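Local coordinates for protein Pre-mRNA-splicing factor SAD1 (PDB 4MSX) that promotes the assembly of U4 snRNA into the U4/U6 snRNP and is required for pre-mRNA splicing, although built like a deubiquitinase that has lost its catalytic activity, at residues D218-F223 with S281-S286; I345-L350 with L375-N380; V398-E403 with K471-Q476. All coordinates share one frame; numbering follows the deposited sequence. Where two conformers were deposited one is given.

Interaction 1. Residues D218-F223 with S281-S286; sequences DNQGEF and SNDLKS
Gln220 and Ser281 carry this contact through their polar ends, a worked case of a helix-starting serine that appears to face two partners. The amide oxygen OE1 of Gln220 lies 2.4 Å from Ser281 OG, with the hydroxyl as donor. That length is too short to be taken at face value, and because Gln220 was modelled in two conformers the exact geometry of this pair is doubtful. On the other branch of the same amide, Gln220 NE2 comes within 3.4 Å of Asp283 OD2, the two side chains crossing at about a right angle and the amide and carboxylate planes standing 85° apart.

Behind this first shell, Ser281 occupies the N-cap of helix 282-292. Its OG, held trans to N by a chi1 of 168°, accepts a nearly straight hydrogen bond from Leu284 N, 3.0 Å from that nitrogen to Ser281 OG. Gln220 reaches across from the turn just before the N-cap residue Gly221 of helix 222-234, its chain extended beyond CG.

Little surface is buried by the bridge itself, and apolar packing beside it joins the helices more broadly. Phe223 is inserted against helices 247-256 and 266-280, while Leu284 rests on Ile277 of helix 266-280 and on His211 and Phe212 of helix 206-214, so the polar link joins two helix starts among helices 206-214, 247-256 and 266-280.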
ATOM      1  N   ASP A 218      15.427  10.461   5.795  1.00 56.06           N
ATOM      2  CA  ASP A 218      15.420  11.589   6.747  1.00 68.69           C
ATOM      3  C   ASP A 218      15.647  12.966   6.097  1.00 58.64           C
ATOM      4  O   ASP A 218      15.352  14.017   6.684  1.00 62.31           O
ATOM      5  CB  ASP A 218      16.470  11.359   7.827  1.00 65.84           C
ATOM      6  CG  ASP A 218      16.187  10.124   8.649  1.00 84.59           C
ATOM      7  OD1 ASP A 218      15.188  10.133   9.412  1.00 87.87           O
ATOM      8  OD2 ASP A 218      16.965   9.148   8.530  1.00 88.64           O
ATOM      9  N   ASN A 219      16.149  12.942   4.873  1.00 57.04           N
ATOM     10  CA  ASN A 219      16.406  14.149   4.104  1.00 66.60           C
ATOM     11  C   ASN A 219      15.388  14.466   2.967  1.00 77.14           C
ATOM     12  O   ASN A 219      15.642  15.381   2.175  1.00 68.87           O
ATOM     13  CB  ASN A 219      17.805  14.007   3.504  1.00 69.94           C
ATOM     14  CG  ASN A 219      18.028  12.612   2.924  1.00 89.77           C
ATOM     15  OD1 ASN A 219      18.119  11.619   3.671  1.00 83.59           O
ATOM     16  ND2 ASN A 219      18.070  12.521   1.593  1.00 83.29           N
ATOM     17  N   GLN A 220      14.252  13.757   2.869  1.00 59.95           N
ATOM     18  CA  GLN A 220      13.328  13.995   1.771  0.69 57.42           C
ATOM     19  C   GLN A 220      11.931  14.515   2.264  1.00 58.90           C
ATOM     20  O   GLN A 220      10.960  14.484   1.508  1.00 56.44           O
ATOM     21  CB  GLN A 220      13.231  12.738   0.815  0.69 54.16           C
ATOM     22  CG  GLN A 220      14.594  12.204   0.207  0.69 49.71           C
ATOM     23  CD  GLN A 220      14.458  11.262  -1.064  0.69 50.70           C
ATOM     24  OE1 GLN A 220      13.628  11.482  -1.919  0.69 43.66           O
ATOM     25  NE2 GLN A 220      15.313  10.249  -1.168  0.69 52.74           N
ATOM     26  N   GLY A 221      11.838  15.019   3.505  1.00 52.00           N
ATOM     27  CA  GLY A 221      10.579  15.557   4.038  1.00 50.91           C
ATOM     28  C   GLY A 221       9.685  14.526   4.753  1.00 38.89           C
ATOM     29  O   GLY A 221       9.864  13.319   4.549  1.00 39.99           O
ATOM     30  N   GLU A 222       8.736  14.993   5.555  1.00 36.02           N
ATOM     31  CA  GLU A 222       7.902  14.128   6.392  1.00 41.88           C
ATOM     32  C   GLU A 222       6.983  13.094   5.599  1.00 34.53           C
ATOM     33  O   GLU A 222       6.861  11.934   5.995  1.00 34.30           O
ATOM     34  CB  GLU A 222       7.001  14.966   7.246  1.00 40.87           C
ATOM     35  CG  GLU A 222       6.146  14.115   8.156  1.00 46.74           C
ATOM     36  CD  GLU A 222       5.677  14.824   9.420  1.00 71.06           C
ATOM     37  OE1 GLU A 222       5.916  16.052   9.558  1.00 77.24           O
ATOM     38  OE2 GLU A 222       5.054  14.139  10.276  1.00 65.25           O
ATOM     39  N   PHE A 223       6.373  13.543   4.512  1.00 33.14           N
ATOM     40  CA  PHE A 223       5.525  12.619   3.702  1.00 28.07           C
ATOM     41  C   PHE A 223       6.360  11.378   3.264  1.00 30.00           C
ATOM     42  O   PHE A 223       5.947  10.214   3.472  1.00 30.29           O
ATOM     43  CB  PHE A 223       4.998  13.323   2.480  1.00 32.65           C
ATOM     44  CG  PHE A 223       4.456  12.361   1.453  1.00 28.35           C
ATOM     45  CD1 PHE A 223       3.248  11.698   1.694  1.00 24.58           C
ATOM     46  CD2 PHE A 223       5.170  12.084   0.297  1.00 29.79           C
ATOM     47  CE1 PHE A 223       2.728  10.763   0.732  1.00 24.95           C
ATOM     48  CE2 PHE A 223       4.678  11.161  -0.666  1.00 29.35           C
ATOM     49  CZ  PHE A 223       3.443  10.493  -0.435  1.00 30.34           C
ATOM     50  N   SER A 281      10.265  13.595  -4.056  1.00 33.59           N
ATOM     51  CA  SER A 281      11.513  12.804  -4.075  1.00 37.87           C
ATOM     52  C   SER A 281      12.006  12.699  -5.491  1.00 42.09           C
ATOM     53  O   SER A 281      11.347  12.077  -6.339  1.00 35.32           O
ATOM     54  CB  SER A 281      11.300  11.395  -3.518  1.00 37.93           C
ATOM     55  OG  SER A 281      12.461  10.537  -3.795  1.00 33.44           O
ATOM     56  N   ASN A 282      13.166  13.282  -5.787  1.00 39.66           N
ATOM     57  CA  ASN A 282      13.675  13.155  -7.157  1.00 40.91           C
ATOM     58  C   ASN A 282      14.046  11.725  -7.487  1.00 34.57           C
ATOM     59  O   ASN A 282      13.835  11.279  -8.626  1.00 34.92           O
ATOM     60  CB  ASN A 282      14.849  14.116  -7.414  1.00 46.89           C
ATOM     61  CG  ASN A 282      14.397  15.565  -7.469  1.00 69.48           C
ATOM     62  OD1 ASN A 282      13.343  15.883  -8.044  1.00 68.88           O
ATOM     63  ND2 ASN A 282      15.173  16.455  -6.847  1.00 85.54           N
ATOM     64  N   ASP A 283      14.613  11.016  -6.508  1.00 35.15           N
ATOM     65  CA  ASP A 283      15.006   9.601  -6.662  1.00 38.50           C
ATOM     66  C   ASP A 283      13.767   8.726  -7.036  1.00 32.98           C
ATOM     67  O   ASP A 283      13.787   7.917  -8.007  1.00 30.46           O
ATOM     68  CB  ASP A 283      15.540   9.029  -5.318  1.00 41.20           C
ATOM     69  CG  ASP A 283      16.861   9.611  -4.880  1.00 67.11           C
ATOM     70  OD1 ASP A 283      17.489  10.426  -5.623  1.00 53.70           O
ATOM     71  OD2 ASP A 283      17.287   9.208  -3.763  1.00 61.91           O
ATOM     72  N   LEU A 284      12.705   8.837  -6.225  1.00 31.97           N
ATOM     73  CA  LEU A 284      11.509   8.008  -6.499  1.00 26.87           C
ATOM     74  C   LEU A 284      10.809   8.497  -7.755  1.00 28.82           C
ATOM     75  O   LEU A 284      10.225   7.711  -8.485  1.00 27.35           O
ATOM     76  CB  LEU A 284      10.537   8.022  -5.301  1.00 29.56           C
ATOM     77  CG  LEU A 284      11.135   7.204  -4.129  1.00 33.11           C
ATOM     78  CD1 LEU A 284      10.611   7.666  -2.754  1.00 31.33           C
ATOM     79  CD2 LEU A 284      10.929   5.696  -4.323  1.00 35.48           C
ATOM     80  N   LYS A 285      10.840   9.795  -8.015  1.00 28.80           N
ATOM     81  CA  LYS A 285      10.274  10.282  -9.249  1.00 30.19           C
ATOM     82  C   LYS A 285      10.922   9.608 -10.452  1.00 35.91           C
ATOM     83  O   LYS A 285      10.240   9.164 -11.392  1.00 29.97           O
ATOM     84  CB  LYS A 285      10.451  11.792  -9.347  1.00 32.64           C
ATOM     85  CG  LYS A 285       9.949  12.390 -10.671  1.00 37.43           C
ATOM     86  CD  LYS A 285      10.313  13.861 -10.686  1.00 46.02           C
ATOM     87  CE  LYS A 285       9.884  14.574 -11.953  1.00 60.72           C
ATOM     88  NZ  LYS A 285      10.242  16.029 -11.873  1.00 70.36           N
ATOM     89  N   SER A 286      12.260   9.528 -10.443  1.00 29.33           N
ATOM     90  CA  SER A 286      12.926   8.898 -11.581  1.00 31.37           C
ATOM     91  C   SER A 286      12.588   7.411 -11.659  1.00 26.91           C
ATOM     92  O   SER A 286      12.428   6.877 -12.737  1.00 30.25           O
ATOM     93  CB  SER A 286      14.467   9.134 -11.466  1.00 35.54           C
ATOM     94  OG  SER A 286      14.977   8.377 -10.368  1.00 41.24           O
TER

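Interaction 2. Residues I345-L350 with L375-N380; sequences INITKL and LIFHFN
Ile347 and Leu350 meet Phe377 and Phe379 entirely through apolar groups, a compact example of a short helix settling on a strand by methyl-to-ring packing. The terminal methyl of Ile347 does most of the work: its CD1 lies 3.8 Å from Phe379 CZ and 3.9 Å from Phe377 CD2, bridging two rings that alternate along the strand with His378 between them. With CG1 turned opposite the backbone nitrogen (chi1 -167°) and the chain continuing extended, CD1 is carried out to the far end of the side chain, where both rings can be met. One branch of Leu350 adds a second methyl, its CD1 standing 3.7 Å from Phe379 CE1. Both methyls approach the Phe379 ring at its edge and near its plane, whereas Ile347 comes to Phe377 obliquely. Each aliphatic side chain crosses its aromatic partners at about a right angle.

Polar interactions act within the helical segment and fix how it starts. Asn346 is the N-cap: its OD1 takes the N-H of Thr348 in the carbonyl plane, on a lone pair, 2.9 Å from Thr348 N. The hydroxyl of the same threonine reaches OD1 from above that plane, with Thr348 OG1 at 3.0 Å. The backbone oxygen of Asn346 in turn accepts from Lys349 N and Leu350 N, so one residue closes the first turn through both of its oxygens.

Elsewhere, Ile347 also touches Gln476 and Trp478 of strand 472-480, and Leu350 and Phe379 share Val398. A short capped helix thus packs on strands 374-379 and 472-480 of the mixed sheet, consistent with the palm of the ubiquitin-specific protease fold.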
ATOM      1  N   ILE A 345     -16.848  -9.482 -21.580  1.00 29.71           N
ATOM      2  CA  ILE A 345     -15.883  -9.030 -22.563  1.00 30.08           C
ATOM      3  C   ILE A 345     -14.491  -9.470 -22.162  1.00 34.83           C
ATOM      4  O   ILE A 345     -14.154  -9.470 -20.967  1.00 33.33           O
ATOM      5  CB  ILE A 345     -15.920  -7.498 -22.733  1.00 33.61           C
ATOM      6  CG1 ILE A 345     -15.142  -7.141 -24.006  1.00 37.26           C
ATOM      7  CG2 ILE A 345     -15.312  -6.754 -21.484  1.00 32.98           C
ATOM      8  CD1 ILE A 345     -15.348  -5.765 -24.491  1.00 42.16           C
ATOM      9  N   ASN A 346     -13.655  -9.855 -23.122  1.00 30.83           N
ATOM     10  CA  ASN A 346     -12.307 -10.281 -22.764  1.00 30.15           C
ATOM     11  C   ASN A 346     -11.411  -9.055 -22.698  1.00 30.33           C
ATOM     12  O   ASN A 346     -11.580  -8.094 -23.478  1.00 30.48           O
ATOM     13  CB  ASN A 346     -11.718 -11.250 -23.796  1.00 35.56           C
ATOM     14  CG  ASN A 346     -10.500 -12.022 -23.235  1.00 38.52           C
ATOM     15  OD1 ASN A 346      -9.361 -11.527 -23.245  1.00 35.85           O
ATOM     16  ND2 ASN A 346     -10.749 -13.229 -22.712  1.00 41.24           N
ATOM     17  N   ILE A 347     -10.450  -9.076 -21.787  1.00 30.14           N
ATOM     18  CA  ILE A 347      -9.501  -7.977 -21.708  1.00 31.05           C
ATOM     19  C   ILE A 347      -8.791  -7.729 -23.039  1.00 39.36           C
ATOM     20  O   ILE A 347      -8.475  -6.601 -23.348  1.00 30.33           O
ATOM     21  CB  ILE A 347      -8.450  -8.198 -20.546  1.00 28.79           C
ATOM     22  CG1 ILE A 347      -7.670  -6.886 -20.272  1.00 31.43           C
ATOM     23  CG2 ILE A 347      -7.493  -9.349 -20.862  1.00 30.78           C
ATOM     24  CD1 ILE A 347      -6.951  -6.899 -18.894  1.00 35.87           C
ATOM     25  N   THR A 348      -8.550  -8.763 -23.860  1.00 30.69           N
ATOM     26  CA  THR A 348      -7.783  -8.528 -25.108  1.00 31.59           C
ATOM     27  C   THR A 348      -8.637  -7.670 -26.042  1.00 32.24           C
ATOM     28  O   THR A 348      -8.125  -6.884 -26.838  1.00 36.69           O
ATOM     29  CB  THR A 348      -7.443  -9.855 -25.834  1.00 39.45           C
ATOM     30  OG1 THR A 348      -8.658 -10.594 -26.001  1.00 42.39           O
ATOM     31  CG2 THR A 348      -6.466 -10.659 -25.034  1.00 41.57           C
ATOM     32  N   LYS A 349      -9.949  -7.807 -25.926  1.00 31.43           N
ATOM     33  CA  LYS A 349     -10.824  -7.042 -26.769  1.00 36.49           C
ATOM     34  C   LYS A 349     -10.873  -5.579 -26.291  1.00 43.57           C
ATOM     35  O   LYS A 349     -11.052  -4.670 -27.090  1.00 35.30           O
ATOM     36  CB  LYS A 349     -12.222  -7.679 -26.784  1.00 41.61           C
ATOM     37  CG  LYS A 349     -13.275  -6.825 -27.479  1.00 58.00           C
ATOM     38  CD  LYS A 349     -14.110  -7.651 -28.464  1.00 85.03           C
ATOM     39  CE  LYS A 349     -15.320  -6.871 -28.993  1.00 71.56           C
ATOM     40  NZ  LYS A 349     -15.954  -7.536 -30.179  1.00 92.42           N
ATOM     41  N   LEU A 350     -10.725  -5.328 -24.985  1.00 34.92           N
ATOM     42  CA  LEU A 350     -10.653  -3.921 -24.514  1.00 33.79           C
ATOM     43  C   LEU A 350      -9.380  -3.268 -25.061  1.00 30.32           C
ATOM     44  O   LEU A 350      -9.313  -2.072 -25.232  1.00 42.62           O
ATOM     45  CB  LEU A 350     -10.674  -3.860 -22.967  1.00 28.81           C
ATOM     46  CG  LEU A 350     -11.972  -4.347 -22.297  1.00 29.34           C
ATOM     47  CD1 LEU A 350     -11.805  -4.440 -20.735  1.00 29.46           C
ATOM     48  CD2 LEU A 350     -13.169  -3.459 -22.669  1.00 30.17           C
ATOM     49  N   LEU A 375       2.459  -2.005 -16.071  1.00 26.99           N
ATOM     50  CA  LEU A 375       1.340  -1.416 -16.824  1.00 26.69           C
ATOM     51  C   LEU A 375       0.116  -1.577 -15.943  1.00 25.84           C
ATOM     52  O   LEU A 375      -0.257  -2.702 -15.569  1.00 26.71           O
ATOM     53  CB  LEU A 375       1.193  -2.200 -18.155  1.00 28.91           C
ATOM     54  CG  LEU A 375       0.119  -1.749 -19.155  1.00 36.45           C
ATOM     55  CD1 LEU A 375       0.274  -0.251 -19.478  1.00 31.76           C
ATOM     56  CD2 LEU A 375       0.227  -2.619 -20.443  1.00 35.76           C
ATOM     57  N   ILE A 376      -0.475  -0.440 -15.567  1.00 26.26           N
ATOM     58  CA  ILE A 376      -1.592  -0.426 -14.625  1.00 22.35           C
ATOM     59  C   ILE A 376      -2.864  -0.056 -15.377  1.00 25.37           C
ATOM     60  O   ILE A 376      -2.931   1.024 -16.006  1.00 24.69           O
ATOM     61  CB  ILE A 376      -1.327   0.636 -13.524  1.00 27.39           C
ATOM     62  CG1 ILE A 376       0.039   0.394 -12.893  1.00 24.03           C
ATOM     63  CG2 ILE A 376      -2.490   0.586 -12.460  1.00 24.94           C
ATOM     64  CD1 ILE A 376       0.468   1.517 -11.846  1.00 26.89           C
ATOM     65  N   PHE A 377      -3.852  -0.940 -15.319  1.00 22.74           N
ATOM     66  CA  PHE A 377      -5.123  -0.686 -15.998  1.00 23.45           C
ATOM     67  C   PHE A 377      -6.158  -0.306 -14.968  1.00 26.03           C
ATOM     68  O   PHE A 377      -6.168  -0.841 -13.861  1.00 25.49           O
ATOM     69  CB  PHE A 377      -5.672  -1.962 -16.631  1.00 24.15           C
ATOM     70  CG  PHE A 377      -4.812  -2.509 -17.758  1.00 26.03           C
ATOM     71  CD1 PHE A 377      -4.218  -1.651 -18.671  1.00 30.53           C
ATOM     72  CD2 PHE A 377      -4.638  -3.876 -17.895  1.00 30.16           C
ATOM     73  CE1 PHE A 377      -3.448  -2.150 -19.743  1.00 32.81           C
ATOM     74  CE2 PHE A 377      -3.842  -4.399 -18.962  1.00 34.02           C
ATOM     75  CZ  PHE A 377      -3.246  -3.539 -19.854  1.00 28.46           C
ATOM     76  N   HIS A 378      -7.080   0.523 -15.396  1.00 21.35           N
ATOM     77  CA  HIS A 378      -8.280   0.834 -14.592  1.00 25.47           C
ATOM     78  C   HIS A 378      -9.502   0.486 -15.467  1.00 25.66           C
ATOM     79  O   HIS A 378      -9.564   0.911 -16.626  1.00 27.54           O
ATOM     80  CB  HIS A 378      -8.283   2.329 -14.311  1.00 24.79           C
ATOM     81  CG  HIS A 378      -9.640   2.907 -13.987  1.00 25.26           C
ATOM     82  ND1 HIS A 378     -10.156   3.992 -14.666  1.00 27.21           N
ATOM     83  CD2 HIS A 378     -10.540   2.595 -13.019  1.00 28.62           C
ATOM     84  CE1 HIS A 378     -11.340   4.308 -14.148  1.00 28.14           C
ATOM     85  NE2 HIS A 378     -11.573   3.509 -13.121  1.00 25.84           N
ATOM     86  N   PHE A 379     -10.457  -0.248 -14.915  1.00 25.45           N
ATOM     87  CA  PHE A 379     -11.707  -0.578 -15.667  1.00 25.78           C
ATOM     88  C   PHE A 379     -12.744   0.424 -15.262  1.00 27.55           C
ATOM     89  O   PHE A 379     -13.037   0.562 -14.078  1.00 28.31           O
ATOM     90  CB  PHE A 379     -12.120  -2.002 -15.376  1.00 23.87           C
ATOM     91  CG  PHE A 379     -11.049  -2.979 -15.808  1.00 26.87           C
ATOM     92  CD1 PHE A 379     -10.963  -3.396 -17.145  1.00 30.67           C
ATOM     93  CD2 PHE A 379     -10.061  -3.375 -14.927  1.00 26.39           C
ATOM     94  CE1 PHE A 379      -9.913  -4.255 -17.560  1.00 29.26           C
ATOM     95  CE2 PHE A 379      -9.003  -4.211 -15.326  1.00 28.07           C
ATOM     96  CZ  PHE A 379      -8.937  -4.654 -16.638  1.00 28.24           C
ATOM     97  N   ASN A 380     -13.305   1.138 -16.235  1.00 26.68           N
ATOM     98  CA  ASN A 380     -14.079   2.330 -15.866  1.00 26.43           C
ATOM     99  C   ASN A 380     -15.481   1.931 -15.407  1.00 28.79           C
ATOM    100  O   ASN A 380     -16.428   2.010 -16.177  1.00 30.54           O
ATOM    101  CB  ASN A 380     -14.164   3.270 -17.051  1.00 31.64           C
ATOM    102  CG  ASN A 380     -14.755   4.619 -16.659  1.00 43.23           C
ATOM    103  OD1 ASN A 380     -14.881   4.917 -15.463  1.00 41.42           O
ATOM    104  ND2 ASN A 380     -15.114   5.429 -17.643  1.00 40.24           N
TER

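Interaction 3. Residues V398-E403 with K471-Q476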
ATOM      1  N   VAL A 398     -15.448  -8.776 -16.915  1.00 32.16           N
ATOM      2  CA  VAL A 398     -14.182  -8.691 -17.635  1.00 27.74           C
ATOM      3  C   VAL A 398     -13.364  -9.975 -17.460  1.00 33.11           C
ATOM      4  O   VAL A 398     -12.941 -10.349 -16.337  1.00 31.82           O
ATOM      5  CB  VAL A 398     -13.295  -7.445 -17.171  1.00 29.46           C
ATOM      6  CG1 VAL A 398     -11.976  -7.444 -17.927  1.00 32.53           C
ATOM      7  CG2 VAL A 398     -14.019  -6.151 -17.400  1.00 32.35           C
ATOM      8  N   GLU A 399     -13.145 -10.654 -18.580  1.00 28.83           N
ATOM      9  CA  GLU A 399     -12.426 -11.924 -18.586  1.00 35.41           C
ATOM     10  C   GLU A 399     -10.937 -11.750 -18.859  1.00 30.76           C
ATOM     11  O   GLU A 399     -10.553 -11.062 -19.795  1.00 35.31           O
ATOM     12  CB  GLU A 399     -13.087 -12.859 -19.617  1.00 36.59           C
ATOM     13  CG  GLU A 399     -14.526 -13.112 -19.113  1.00 42.31           C
ATOM     14  CD  GLU A 399     -15.477 -13.716 -20.108  1.00 51.43           C
ATOM     15  OE1 GLU A 399     -16.639 -13.949 -19.681  1.00 56.83           O
ATOM     16  OE2 GLU A 399     -15.096 -13.944 -21.277  1.00 47.83           O
ATOM     17  N   PHE A 400     -10.105 -12.391 -18.048  1.00 27.37           N
ATOM     18  CA  PHE A 400      -8.673 -12.291 -18.227  1.00 31.07           C
ATOM     19  C   PHE A 400      -8.049 -13.539 -17.608  1.00 29.99           C
ATOM     20  O   PHE A 400      -8.657 -14.179 -16.750  1.00 37.40           O
ATOM     21  CB  PHE A 400      -8.117 -11.023 -17.551  1.00 31.24           C
ATOM     22  CG  PHE A 400      -8.437 -10.946 -16.055  1.00 28.25           C
ATOM     23  CD1 PHE A 400      -7.619 -11.573 -15.150  1.00 30.30           C
ATOM     24  CD2 PHE A 400      -9.558 -10.260 -15.607  1.00 32.32           C
ATOM     25  CE1 PHE A 400      -7.886 -11.486 -13.744  1.00 29.47           C
ATOM     26  CE2 PHE A 400      -9.869 -10.172 -14.224  1.00 29.16           C
ATOM     27  CZ  PHE A 400      -9.000 -10.808 -13.295  1.00 28.84           C
ATOM     28  N   SER A 401      -6.849 -13.860 -18.041  1.00 33.63           N
ATOM     29  CA  SER A 401      -6.077 -14.958 -17.457  1.00 40.00           C
ATOM     30  C   SER A 401      -4.832 -14.333 -16.897  1.00 42.81           C
ATOM     31  O   SER A 401      -4.828 -13.141 -16.566  1.00 41.56           O
ATOM     32  CB  SER A 401      -5.715 -16.006 -18.534  1.00 43.62           C
ATOM     33  OG  SER A 401      -4.813 -15.452 -19.495  1.00 46.16           O
ATOM     34  N   SER A 402      -3.746 -15.082 -16.795  1.00 36.39           N
ATOM     35  CA  SER A 402      -2.597 -14.492 -16.120  1.00 39.18           C
ATOM     36  C   SER A 402      -1.580 -13.929 -17.083  1.00 36.83           C
ATOM     37  O   SER A 402      -0.586 -13.366 -16.651  1.00 32.60           O
ATOM     38  CB  SER A 402      -1.988 -15.469 -15.112  1.00 55.98           C
ATOM     39  OG  SER A 402      -2.621 -15.291 -13.831  1.00 55.81           O
ATOM     40  N   GLU A 403      -1.868 -14.013 -18.385  1.00 33.82           N
ATOM     41  CA  GLU A 403      -0.931 -13.538 -19.404  1.00 32.15           C
ATOM     42  C   GLU A 403      -1.636 -12.730 -20.467  1.00 28.17           C
ATOM     43  O   GLU A 403      -2.812 -12.951 -20.776  1.00 37.93           O
ATOM     44  CB  GLU A 403      -0.304 -14.746 -20.166  1.00 45.49           C
ATOM     45  CG  GLU A 403       0.456 -15.716 -19.306  1.00 62.80           C
ATOM     46  CD  GLU A 403       1.086 -16.844 -20.135  1.00 84.22           C
ATOM     47  OE1 GLU A 403       2.327 -17.016 -20.050  1.00 73.12           O
ATOM     48  OE2 GLU A 403       0.338 -17.541 -20.877  1.00 69.54           O
ATOM     49  N   LYS A 471     -14.601 -12.019  -9.830  1.00 32.81           N
ATOM     50  CA  LYS A 471     -14.959 -10.829  -9.022  1.00 30.71           C
ATOM     51  C   LYS A 471     -14.784  -9.576  -9.857  1.00 29.15           C
ATOM     52  O   LYS A 471     -14.092  -9.599 -10.915  1.00 31.68           O
ATOM     53  CB  LYS A 471     -14.029 -10.764  -7.784  1.00 36.87           C
ATOM     54  CG  LYS A 471     -14.266 -11.943  -6.847  1.00 48.92           C
ATOM     55  CD  LYS A 471     -13.739 -11.684  -5.434  1.00 57.62           C
ATOM     56  CE  LYS A 471     -14.097 -12.837  -4.481  1.00 71.05           C
ATOM     57  NZ  LYS A 471     -13.386 -12.763  -3.139  1.00 56.87           N
ATOM     58  N   GLU A 472     -15.346  -8.471  -9.382  1.00 30.52           N
ATOM     59  CA  GLU A 472     -15.346  -7.267 -10.200  1.00 31.34           C
ATOM     60  C   GLU A 472     -13.990  -6.521 -10.154  1.00 33.05           C
ATOM     61  O   GLU A 472     -13.766  -5.710  -9.231  1.00 30.85           O
ATOM     62  CB  GLU A 472     -16.433  -6.358  -9.698  1.00 27.72           C
ATOM     63  CG  GLU A 472     -16.737  -5.195 -10.628  1.00 32.94           C
ATOM     64  CD  GLU A 472     -17.789  -4.234 -10.063  1.00 42.79           C
ATOM     65  OE1 GLU A 472     -18.954  -4.654  -9.895  1.00 42.17           O
ATOM     66  OE2 GLU A 472     -17.461  -3.046  -9.787  1.00 38.64           O
ATOM     67  N   THR A 473     -13.154  -6.747 -11.165  1.00 29.79           N
ATOM     68  CA  THR A 473     -11.838  -6.119 -11.243  1.00 27.41           C
ATOM     69  C   THR A 473     -11.983  -4.606 -11.488  1.00 27.24           C
ATOM     70  O   THR A 473     -12.836  -4.133 -12.283  1.00 23.63           O
ATOM     71  CB  THR A 473     -10.925  -6.778 -12.325  1.00 29.24           C
ATOM     72  OG1 THR A 473      -9.647  -6.156 -12.263  1.00 26.63           O
ATOM     73  CG2 THR A 473     -11.515  -6.590 -13.769  1.00 26.07           C
ATOM     74  N   PHE A 474     -11.189  -3.823 -10.759  1.00 24.75           N
ATOM     75  CA  PHE A 474     -11.219  -2.363 -10.901  1.00 21.38           C
ATOM     76  C   PHE A 474      -9.848  -1.839 -11.365  1.00 25.04           C
ATOM     77  O   PHE A 474      -9.775  -0.997 -12.256  1.00 25.04           O
ATOM     78  CB  PHE A 474     -11.568  -1.731  -9.533  1.00 23.16           C
ATOM     79  CG  PHE A 474     -11.654  -0.225  -9.554  1.00 26.99           C
ATOM     80  CD1 PHE A 474     -12.655   0.423 -10.276  1.00 27.89           C
ATOM     81  CD2 PHE A 474     -10.764   0.544  -8.793  1.00 26.41           C
ATOM     82  CE1 PHE A 474     -12.746   1.810 -10.288  1.00 29.76           C
ATOM     83  CE2 PHE A 474     -10.857   1.944  -8.801  1.00 25.88           C
ATOM     84  CZ  PHE A 474     -11.837   2.581  -9.522  1.00 23.97           C
ATOM     85  N   ILE A 475      -8.765  -2.282 -10.704  1.00 22.31           N
ATOM     86  CA  ILE A 475      -7.419  -1.930 -11.104  0.60 22.23           C
ATOM     87  C   ILE A 475      -6.551  -3.180 -11.174  1.00 23.16           C
ATOM     88  O   ILE A 475      -6.660  -4.060 -10.326  1.00 26.66           O
ATOM     89  CB  ILE A 475      -6.747  -0.982 -10.021  0.60 24.23           C
ATOM     90  CG1 ILE A 475      -7.155   0.459 -10.263  0.60 27.81           C
ATOM     91  CG2 ILE A 475      -5.210  -1.108 -10.060  0.60 26.88           C
ATOM     92  CD1 ILE A 475      -6.826   1.329  -9.042  0.60 28.49           C
ATOM     93  N   GLN A 476      -5.673  -3.241 -12.156  1.00 22.11           N
ATOM     94  CA  GLN A 476      -4.734  -4.367 -12.241  1.00 19.91           C
ATOM     95  C   GLN A 476      -3.358  -3.861 -12.495  1.00 23.32           C
ATOM     96  O   GLN A 476      -3.182  -2.858 -13.176  1.00 26.13           O
ATOM     97  CB  GLN A 476      -5.058  -5.330 -13.450  1.00 23.93           C
ATOM     98  CG  GLN A 476      -6.364  -6.080 -13.193  1.00 25.78           C
ATOM     99  CD  GLN A 476      -6.739  -6.979 -14.362  1.00 31.53           C
ATOM    100  OE1 GLN A 476      -6.296  -6.751 -15.516  1.00 28.24           O
ATOM    101  NE2 GLN A 476      -7.507  -8.024 -14.063  1.00 30.74           N
TER
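A classic beta bulge in strand 472-480 underlies the meeting of Thr473 and Gln476 with Val398 and Phe400. Phe474 and Ile475 together face a single residue of strand 409-421, and this extra residue lets Thr473 and Gln476, three positions apart, both turn toward segment 398-403, where a regular strand would point them to opposite sides.

One pairing sets an amide on a ring. Gln476 NE2 stands 3.1 Å above the plane of the Phe400 ring, over its centre, and its closest ring atom is Phe400 CE2 at 3.2 Å. Amide and ring planes are 89° apart, so the amide stands upright on the face with its nitrogen foremost. Phe400 offers that face by holding CG between its backbone nitrogen and carbonyl carbon (chi1 57°). Other partners fix the amide's rotation: NE2 also hydrogen-bonds Asn416 OD1, and Gln476 OE1 is bonded to Trp478 NE1.

In this ubiquitin-specific protease (USP) fold, which Sad1 has without the catalytic activity, strand 472-480 runs antiparallel between strands 374-379 and 409-421, and the 397-399 strand, paired in parallel with 344-346, lies against it, as part of a separate small sheet.

Beside the amide, Thr473 contributes its methyl: CG2 is 3.9 Å from Val398 CB and 4.0 Å from Phe400 CE2, approaching that ring obliquely. Its hydroxyl lies on another branch and is hydrogen-bonded to Asn416 OD1, the same oxygen that meets Gln476 NE2. Phe469 and Leu413 pack against Phe400 as well.

How the interactions relate
Interactions 2 and 3 form one buried neighbourhood, their centres about 7 Å apart, whereas interaction 1 lies about 32 Å away, centre to centre, from interaction 2 and is partly buried among helices. The two neighbours share elements: strands 374-379 and 472-480 are adjacent in the mixed sheet, joined by a probable bond from Phe379 N to Phe474 O, while Ile347 N probably bonds Glu399 O between the small parallel strands. Chemistry follows place. Near the surface, interaction 1 depends on polar ends at helix starts; interaction 2 is methyl against ring; interaction 3 mixes that packing with a buried amide whose hydrogen bonds are made outside the contact.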